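Local coordinates for 2L protein (Yaba-like disease virus, PDB 3IT8) that is an MHC class I-like viral protein that binds host tumour necrosis factor and probably blocks its signalling, at residues L117-K129 / W148-Y160. Sequence-based numbering, arbitrary orientation.
Sequences LARYHTGDKRFTK and WKDVKAYLGGFEY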
ATOM      1  N   LEU D 117     -40.972 -16.147 -11.236  1.00 59.07           N
ATOM      2  CA  LEU D 117     -40.828 -17.413 -10.536  1.00 59.07           C
ATOM      3  C   LEU D 117     -39.667 -17.400  -9.532  1.00 59.07           C
ATOM      4  O   LEU D 117     -39.889 -17.354  -8.321  1.00 59.07           O
ATOM      5  CB  LEU D 117     -40.637 -18.524 -11.569  1.00 88.92           C
ATOM      6  CG  LEU D 117     -40.854 -19.946 -11.097  1.00 54.26           C
ATOM      7  CD1 LEU D 117     -42.229 -20.046 -10.467  1.00 54.26           C
ATOM      8  CD2 LEU D 117     -40.724 -20.894 -12.263  1.00 54.26           C
ATOM      9  N   ALA D 118     -38.434 -17.434 -10.028  1.00 57.58           N
ATOM     10  CA  ALA D 118     -37.260 -17.437  -9.153  1.00 57.58           C
ATOM     11  C   ALA D 118     -36.144 -16.536  -9.637  1.00 57.58           C
ATOM     12  O   ALA D 118     -35.894 -16.408 -10.833  1.00 57.58           O
ATOM     13  CB  ALA D 118     -36.722 -18.849  -8.990  1.00 36.63           C
ATOM     14  N   ARG D 119     -35.448 -15.947  -8.677  1.00 48.88           N
ATOM     15  CA  ARG D 119     -34.341 -15.020  -8.923  1.00 48.88           C
ATOM     16  C   ARG D 119     -33.026 -15.662  -8.485  1.00 48.88           C
ATOM     17  O   ARG D 119     -32.949 -16.265  -7.422  1.00 48.88           O
ATOM     18  CB  ARG D 119     -34.620 -13.739  -8.131  1.00 55.60           C
ATOM     19  CG  ARG D 119     -33.482 -12.774  -8.004  1.00 48.72           C
ATOM     20  CD  ARG D 119     -33.880 -11.602  -7.107  1.00 48.72           C
ATOM     21  NE  ARG D 119     -34.872 -10.730  -7.721  1.00 48.72           N
ATOM     22  CZ  ARG D 119     -36.146 -10.664  -7.352  1.00 48.72           C
ATOM     23  NH1 ARG D 119     -36.586 -11.425  -6.361  1.00 48.72           N
ATOM     24  NH2 ARG D 119     -36.977  -9.839  -7.979  1.00 48.72           N
ATOM     25  N   TYR D 120     -31.992 -15.541  -9.305  1.00 49.33           N
ATOM     26  CA  TYR D 120     -30.704 -16.149  -8.987  1.00 49.33           C
ATOM     27  C   TYR D 120     -29.813 -15.190  -8.228  1.00 49.33           C
ATOM     28  O   TYR D 120     -29.528 -14.098  -8.709  1.00 49.33           O
ATOM     29  CB  TYR D 120     -29.982 -16.574 -10.260  1.00 40.60           C
ATOM     30  CG  TYR D 120     -28.665 -17.266 -10.008  1.00 38.07           C
ATOM     31  CD1 TYR D 120     -28.620 -18.617  -9.657  1.00 38.07           C
ATOM     32  CD2 TYR D 120     -27.458 -16.562 -10.062  1.00 38.07           C
ATOM     33  CE1 TYR D 120     -27.401 -19.247  -9.356  1.00 38.07           C
ATOM     34  CE2 TYR D 120     -26.244 -17.186  -9.765  1.00 38.07           C
ATOM     35  CZ  TYR D 120     -26.230 -18.521  -9.413  1.00 38.07           C
ATOM     36  OH  TYR D 120     -25.053 -19.142  -9.107  1.00 38.07           O
ATOM     37  N   HIS D 121     -29.365 -15.598  -7.044  1.00 70.80           N
ATOM     38  CA  HIS D 121     -28.499 -14.746  -6.236  1.00 70.80           C
ATOM     39  C   HIS D 121     -27.042 -15.148  -6.315  1.00 70.80           C
ATOM     40  O   HIS D 121     -26.657 -16.267  -5.983  1.00 70.80           O
ATOM     41  CB  HIS D 121     -28.966 -14.721  -4.779  1.00133.31           C
ATOM     42  CG  HIS D 121     -30.197 -13.894  -4.563  1.00114.04           C
ATOM     43  ND1 HIS D 121     -30.252 -12.553  -4.880  1.00114.04           N
ATOM     44  CD2 HIS D 121     -31.424 -14.220  -4.094  1.00114.04           C
ATOM     45  CE1 HIS D 121     -31.459 -12.089  -4.615  1.00114.04           C
ATOM     46  NE2 HIS D 121     -32.191 -13.080  -4.137  1.00114.04           N
ATOM     47  N   THR D 122     -26.241 -14.204  -6.785  1.00 59.42           N
ATOM     48  CA  THR D 122     -24.809 -14.377  -6.944  1.00 59.42           C
ATOM     49  C   THR D 122     -24.126 -14.776  -5.643  1.00 59.42           C
ATOM     50  O   THR D 122     -23.177 -15.558  -5.645  1.00 59.42           O
ATOM     51  CB  THR D 122     -24.196 -13.076  -7.480  1.00 62.84           C
ATOM     52  OG1 THR D 122     -24.054 -13.179  -8.898  1.00 55.37           O
ATOM     53  CG2 THR D 122     -22.860 -12.785  -6.833  1.00 55.37           C
ATOM     54  N   GLY D 123     -24.608 -14.230  -4.533  1.00 55.08           N
ATOM     55  CA  GLY D 123     -24.025 -14.546  -3.242  1.00 55.08           C
ATOM     56  C   GLY D 123     -24.253 -15.982  -2.801  1.00 55.08           C
ATOM     57  O   GLY D 123     -23.307 -16.754  -2.656  1.00 55.08           O
ATOM     58  N   ASP D 124     -25.514 -16.342  -2.594  1.00 58.46           N
ATOM     59  CA  ASP D 124     -25.878 -17.688  -2.162  1.00 58.46           C
ATOM     60  C   ASP D 124     -25.627 -18.768  -3.220  1.00 58.46           C
ATOM     61  O   ASP D 124     -25.582 -19.954  -2.891  1.00 58.46           O
ATOM     62  CB  ASP D 124     -27.354 -17.710  -1.776  1.00146.50           C
ATOM     63  CG  ASP D 124     -27.720 -16.578  -0.850  1.00125.50           C
ATOM     64  OD1 ASP D 124     -27.250 -16.588   0.307  1.00125.50           O
ATOM     65  OD2 ASP D 124     -28.467 -15.675  -1.285  1.00125.50           O
ATOM     66  N   LYS D 125     -25.477 -18.365  -4.483  1.00 54.28           N
ATOM     67  CA  LYS D 125     -25.260 -19.313  -5.576  1.00 54.28           C
ATOM     68  C   LYS D 125     -26.427 -20.307  -5.675  1.00 54.28           C
ATOM     69  O   LYS D 125     -26.237 -21.518  -5.740  1.00 54.28           O
ATOM     70  CB  LYS D 125     -23.937 -20.058  -5.375  1.00 91.08           C
ATOM     71  CG  LYS D 125     -22.717 -19.171  -5.501  1.00 76.29           C
ATOM     72  CD  LYS D 125     -21.479 -19.876  -4.982  1.00 76.29           C
ATOM     73  CE  LYS D 125     -20.218 -19.035  -5.175  1.00 76.29           C
ATOM     74  NZ  LYS D 125     -19.722 -19.022  -6.592  1.00 76.29           N
ATOM     75  N   ARG D 126     -27.641 -19.772  -5.689  1.00 57.76           N
ATOM     76  CA  ARG D 126     -28.848 -20.582  -5.783  1.00 57.76           C
ATOM     77  C   ARG D 126     -30.024 -19.664  -6.140  1.00 57.76           C
ATOM     78  O   ARG D 126     -29.895 -18.438  -6.108  1.00 57.76           O
ATOM     79  CB  ARG D 126     -29.119 -21.255  -4.443  1.00127.37           C
ATOM     80  CG  ARG D 126     -29.539 -20.268  -3.381  1.00112.00           C
ATOM     81  CD  ARG D 126     -29.552 -20.886  -2.005  1.00112.00           C
ATOM     82  NE  ARG D 126     -30.070 -19.954  -1.005  1.00112.00           N
ATOM     83  CZ  ARG D 126     -29.936 -20.112   0.308  1.00112.00           C
ATOM     84  NH1 ARG D 126     -29.292 -21.171   0.788  1.00112.00           N
ATOM     85  NH2 ARG D 126     -30.444 -19.214   1.144  1.00112.00           N
ATOM     86  N   PHE D 127     -31.165 -20.251  -6.491  1.00 52.78           N
ATOM     87  CA  PHE D 127     -32.338 -19.455  -6.822  1.00 52.78           C
ATOM     88  C   PHE D 127     -33.144 -19.149  -5.565  1.00 52.78           C
ATOM     89  O   PHE D 127     -33.097 -19.899  -4.589  1.00 52.78           O
ATOM     90  CB  PHE D 127     -33.241 -20.191  -7.815  1.00 61.88           C
ATOM     91  CG  PHE D 127     -32.786 -20.098  -9.239  1.00 45.65           C
ATOM     92  CD1 PHE D 127     -31.952 -21.064  -9.782  1.00 45.65           C
ATOM     93  CD2 PHE D 127     -33.175 -19.026 -10.034  1.00 45.65           C
ATOM     94  CE1 PHE D 127     -31.509 -20.965 -11.103  1.00 45.65           C
ATOM     95  CE2 PHE D 127     -32.736 -18.921 -11.350  1.00 45.65           C
ATOM     96  CZ  PHE D 127     -31.901 -19.891 -11.887  1.00 45.65           C
ATOM     97  N   THR D 128     -33.886 -18.045  -5.595  1.00 48.16           N
ATOM     98  CA  THR D 128     -34.725 -17.656  -4.474  1.00 48.16           C
ATOM     99  C   THR D 128     -36.088 -17.220  -4.980  1.00 48.16           C
ATOM    100  O   THR D 128     -36.181 -16.521  -5.987  1.00 48.16           O
ATOM    101  CB  THR D 128     -34.128 -16.492  -3.709  1.00 93.03           C
ATOM    102  OG1 THR D 128     -32.764 -16.785  -3.404  1.00 73.55           O
ATOM    103  CG2 THR D 128     -34.899 -16.266  -2.419  1.00 73.55           C
ATOM    104  N   LYS D 129     -37.138 -17.633  -4.276  1.00 53.18           N
ATOM    105  CA  LYS D 129     -38.508 -17.281  -4.637  1.00 53.18           C
ATOM    106  C   LYS D 129     -38.660 -15.779  -4.886  1.00 53.18           C
ATOM    107  O   LYS D 129     -38.037 -14.961  -4.212  1.00 53.18           O
ATOM    108  CB  LYS D 129     -39.456 -17.717  -3.520  1.00106.38           C
ATOM    109  CG  LYS D 129     -38.875 -17.501  -2.134  1.00 82.32           C
ATOM    110  CD  LYS D 129     -39.863 -16.842  -1.183  1.00 82.32           C
ATOM    111  CE  LYS D 129     -41.061 -17.733  -0.868  1.00 82.32           C
ATOM    112  NZ  LYS D 129     -42.003 -17.088   0.110  1.00 82.32           N
ATOM    113  N   TRP D 148     -26.568 -28.425 -13.064  1.00 55.11           N
ATOM    114  CA  TRP D 148     -26.485 -27.269 -12.178  1.00 55.11           C
ATOM    115  C   TRP D 148     -25.148 -26.529 -12.304  1.00 55.11           C
ATOM    116  O   TRP D 148     -25.113 -25.292 -12.339  1.00 55.11           O
ATOM    117  CB  TRP D 148     -26.691 -27.703 -10.725  1.00 57.15           C
ATOM    118  CG  TRP D 148     -26.666 -26.565  -9.766  1.00 57.15           C
ATOM    119  CD1 TRP D 148     -25.797 -26.380  -8.720  1.00 57.15           C
ATOM    120  CD2 TRP D 148     -27.547 -25.439  -9.763  1.00 57.15           C
ATOM    121  NE1 TRP D 148     -26.088 -25.205  -8.066  1.00 57.15           N
ATOM    122  CE2 TRP D 148     -27.156 -24.608  -8.684  1.00 57.15           C
ATOM    123  CE3 TRP D 148     -28.631 -25.051 -10.563  1.00 57.15           C
ATOM    124  CZ2 TRP D 148     -27.813 -23.412  -8.389  1.00 57.15           C
ATOM    125  CZ3 TRP D 148     -29.283 -23.863 -10.269  1.00 57.15           C
ATOM    126  CH2 TRP D 148     -28.872 -23.056  -9.190  1.00 57.15           C
ATOM    127  N   LYS D 149     -24.056 -27.287 -12.380  1.00 59.31           N
ATOM    128  CA  LYS D 149     -22.741 -26.683 -12.483  1.00 59.31           C
ATOM    129  C   LYS D 149     -22.670 -25.750 -13.675  1.00 59.31           C
ATOM    130  O   LYS D 149     -22.031 -24.697 -13.611  1.00 59.31           O
ATOM    131  CB  LYS D 149     -21.648 -27.761 -12.572  1.00 74.50           C
ATOM    132  CG  LYS D 149     -21.602 -28.701 -11.360  1.00 74.50           C
ATOM    133  CD  LYS D 149     -21.637 -27.931 -10.026  1.00 74.50           C
ATOM    134  CE  LYS D 149     -22.020 -28.832  -8.847  1.00 74.50           C
ATOM    135  NZ  LYS D 149     -22.452 -28.058  -7.647  1.00 74.50           N
ATOM    136  N   ASP D 150     -23.336 -26.122 -14.762  1.00 46.77           N
ATOM    137  CA  ASP D 150     -23.322 -25.279 -15.947  1.00 46.77           C
ATOM    138  C   ASP D 150     -24.185 -24.046 -15.741  1.00 46.77           C
ATOM    139  O   ASP D 150     -23.852 -22.963 -16.231  1.00 46.77           O
ATOM    140  CB  ASP D 150     -23.797 -26.060 -17.170  1.00 86.80           C
ATOM    141  CG  ASP D 150     -22.775 -27.074 -17.638  1.00 86.80           C
ATOM    142  OD1 ASP D 150     -21.600 -26.687 -17.808  1.00 86.80           O
ATOM    143  OD2 ASP D 150     -23.142 -28.250 -17.842  1.00 86.80           O
ATOM    144  N   VAL D 151     -25.289 -24.205 -15.014  1.00 37.53           N
ATOM    145  CA  VAL D 151     -26.167 -23.080 -14.744  1.00 37.53           C
ATOM    146  C   VAL D 151     -25.361 -22.055 -13.969  1.00 37.53           C
ATOM    147  O   VAL D 151     -25.303 -20.892 -14.355  1.00 37.53           O
ATOM    148  CB  VAL D 151     -27.381 -23.500 -13.922  1.00 36.42           C
ATOM    149  CG1 VAL D 151     -28.182 -22.281 -13.528  1.00 25.73           C
ATOM    150  CG2 VAL D 151     -28.243 -24.439 -14.726  1.00 25.73           C
ATOM    151  N   LYS D 152     -24.723 -22.494 -12.884  1.00 52.91           N
ATOM    152  CA  LYS D 152     -23.909 -21.604 -12.059  1.00 52.91           C
ATOM    153  C   LYS D 152     -22.914 -20.834 -12.907  1.00 52.91           C
ATOM    154  O   LYS D 152     -22.766 -19.623 -12.785  1.00 52.91           O
ATOM    155  CB  LYS D 152     -23.127 -22.396 -11.014  1.00 85.99           C
ATOM    156  CG  LYS D 152     -23.876 -22.725  -9.748  1.00 67.91           C
ATOM    157  CD  LYS D 152     -22.971 -23.527  -8.830  1.00 67.91           C
ATOM    158  CE  LYS D 152     -23.648 -23.825  -7.515  1.00 67.91           C
ATOM    159  NZ  LYS D 152     -22.826 -24.729  -6.679  1.00 67.91           N
ATOM    160  N   ALA D 153     -22.224 -21.556 -13.767  1.00 54.58           N
ATOM    161  CA  ALA D 153     -21.221 -20.956 -14.626  1.00 54.58           C
ATOM    162  C   ALA D 153     -21.765 -19.995 -15.682  1.00 54.58           C
ATOM    163  O   ALA D 153     -21.284 -18.866 -15.798  1.00 54.58           O
ATOM    164  CB  ALA D 153     -20.413 -22.059 -15.289  1.00 18.12           C
ATOM    165  N   TYR D 154     -22.759 -20.437 -16.450  1.00 43.86           N
ATOM    166  CA  TYR D 154     -23.326 -19.599 -17.497  1.00 43.86           C
ATOM    167  C   TYR D 154     -24.158 -18.448 -16.974  1.00 43.86           C
ATOM    168  O   TYR D 154     -23.943 -17.312 -17.362  1.00 43.86           O
ATOM    169  CB  TYR D 154     -24.168 -20.445 -18.453  1.00 53.89           C
ATOM    170  CG  TYR D 154     -23.358 -21.440 -19.239  1.00 48.58           C
ATOM    171  CD1 TYR D 154     -23.916 -22.647 -19.658  1.00 48.58           C
ATOM    172  CD2 TYR D 154     -22.035 -21.174 -19.569  1.00 48.58           C
ATOM    173  CE1 TYR D 154     -23.179 -23.559 -20.383  1.00 48.58           C
ATOM    174  CE2 TYR D 154     -21.291 -22.079 -20.295  1.00 48.58           C
ATOM    175  CZ  TYR D 154     -21.867 -23.266 -20.699  1.00 48.58           C
ATOM    176  OH  TYR D 154     -21.126 -24.157 -21.433  1.00 48.58           O
ATOM    177  N   LEU D 155     -25.106 -18.740 -16.095  1.00 36.29           N
ATOM    178  CA  LEU D 155     -25.977 -17.706 -15.559  1.00 36.29           C
ATOM    179  C   LEU D 155     -25.305 -16.947 -14.429  1.00 36.29           C
ATOM    180  O   LEU D 155     -25.241 -15.711 -14.433  1.00 36.29           O
ATOM    181  CB  LEU D 155     -27.291 -18.317 -15.070  1.00 56.75           C
ATOM    182  CG  LEU D 155     -28.215 -17.356 -14.322  1.00 24.88           C
ATOM    183  CD1 LEU D 155     -28.624 -16.196 -15.216  1.00 24.88           C
ATOM    184  CD2 LEU D 155     -29.442 -18.116 -13.839  1.00 24.88           C
ATOM    185  N   GLY D 156     -24.796 -17.682 -13.455  1.00 50.51           N
ATOM    186  CA  GLY D 156     -24.136 -17.029 -12.346  1.00 50.51           C
ATOM    187  C   GLY D 156     -22.954 -16.187 -12.791  1.00 50.51           C
ATOM    188  O   GLY D 156     -22.801 -15.043 -12.360  1.00 50.51           O
ATOM    189  N   GLY D 157     -22.113 -16.743 -13.659  1.00 39.18           N
ATOM    190  CA  GLY D 157     -20.956 -16.009 -14.121  1.00 39.18           C
ATOM    191  C   GLY D 157     -21.291 -14.704 -14.816  1.00 39.18           C
ATOM    192  O   GLY D 157     -20.706 -13.650 -14.518  1.00 39.18           O
ATOM    193  N   PHE D 158     -22.240 -14.776 -15.746  1.00 42.35           N
ATOM    194  CA  PHE D 158     -22.661 -13.623 -16.518  1.00 42.35           C
ATOM    195  C   PHE D 158     -23.170 -12.546 -15.577  1.00 42.35           C
ATOM    196  O   PHE D 158     -22.830 -11.358 -15.717  1.00 42.35           O
ATOM    197  CB  PHE D 158     -23.773 -14.031 -17.473  1.00 39.15           C
ATOM    198  CG  PHE D 158     -24.104 -12.988 -18.498  1.00 34.98           C
ATOM    199  CD1 PHE D 158     -23.148 -12.563 -19.414  1.00 34.98           C
ATOM    200  CD2 PHE D 158     -25.383 -12.447 -18.565  1.00 34.98           C
ATOM    201  CE1 PHE D 158     -23.464 -11.613 -20.385  1.00 34.98           C
ATOM    202  CE2 PHE D 158     -25.708 -11.500 -19.530  1.00 34.98           C
ATOM    203  CZ  PHE D 158     -24.748 -11.079 -20.445  1.00 34.98           C
ATOM    204  N   GLU D 159     -23.976 -12.974 -14.607  1.00 35.15           N
ATOM    205  CA  GLU D 159     -24.564 -12.054 -13.652  1.00 35.15           C
ATOM    206  C   GLU D 159     -23.526 -11.513 -12.680  1.00 35.15           C
ATOM    207  O   GLU D 159     -23.601 -10.372 -12.246  1.00 35.15           O
ATOM    208  CB  GLU D 159     -25.685 -12.739 -12.878  1.00 91.99           C
ATOM    209  CG  GLU D 159     -26.674 -11.765 -12.275  1.00 76.22           C
ATOM    210  CD  GLU D 159     -27.689 -12.437 -11.385  1.00 76.22           C
ATOM    211  OE1 GLU D 159     -28.163 -13.539 -11.730  1.00 76.22           O
ATOM    212  OE2 GLU D 159     -28.028 -11.854 -10.343  1.00 76.22           O
ATOM    213  N   TYR D 160     -22.542 -12.329 -12.348  1.00 42.83           N
ATOM    214  CA  TYR D 160     -21.527 -11.894 -11.413  1.00 42.83           C
ATOM    215  C   TYR D 160     -20.589 -10.837 -11.978  1.00 42.83           C
ATOM    216  O   TYR D 160     -20.148  -9.948 -11.258  1.00 42.83           O
ATOM    217  CB  TYR D 160     -20.692 -13.074 -10.950  1.00 48.68           C
ATOM    218  CG  TYR D 160     -19.672 -12.679  -9.911  1.00 43.38           C
ATOM    219  CD1 TYR D 160     -20.060 -12.397  -8.598  1.00 43.38           C
ATOM    220  CD2 TYR D 160     -18.317 -12.555 -10.240  1.00 43.38           C
ATOM    221  CE1 TYR D 160     -19.132 -12.002  -7.634  1.00 43.38           C
ATOM    222  CE2 TYR D 160     -17.379 -12.156  -9.281  1.00 43.38           C
ATOM    223  CZ  TYR D 160     -17.798 -11.878  -7.979  1.00 43.38           C
ATOM    224  OH  TYR D 160     -16.889 -11.436  -7.037  1.00 43.38           O
TER
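Y120 reaches from its strand to the backbone of helix 148-160, where CE2 of its ring lies 3.3 Å from CA of G156; the absence of a side chain at G156 is consistent with this approach of the ring. With CG anti to the backbone N (chi1 -178°), the Y120 ring is carried up against G156, and its hydroxyl ends beside the aliphatic CG of K152.

On the neighbouring strand, CD1 of F127 sits 3.7 Å from CH2 of W148, at the edge of the indole, while CD2 of L155 touches both F127 CZ (3.6 Å) and Y120 CB (3.9 Å). At the hairpin turn, CG2 of T122 meets the edge of the Y160 ring at CD1.

Among the polar groups, E159 OE1 lies at the Y120 ring edge, 3.5 Å from CD2, with the carboxylate and ring planes 74° apart. This carboxylate also nears Y120 O, without a hydrogen bond. K125 O lies at the indole edge by CZ2, and K125 NZ makes a hydrogen bond to a polar side chain on the chain of another protein.

V151 also touches L72 of helix 61-82. The edge hairpin of the eight-stranded antiparallel sheet thus packs beneath helix 148-174, as in the sheet-and-helix platform of MHC class I-like proteins.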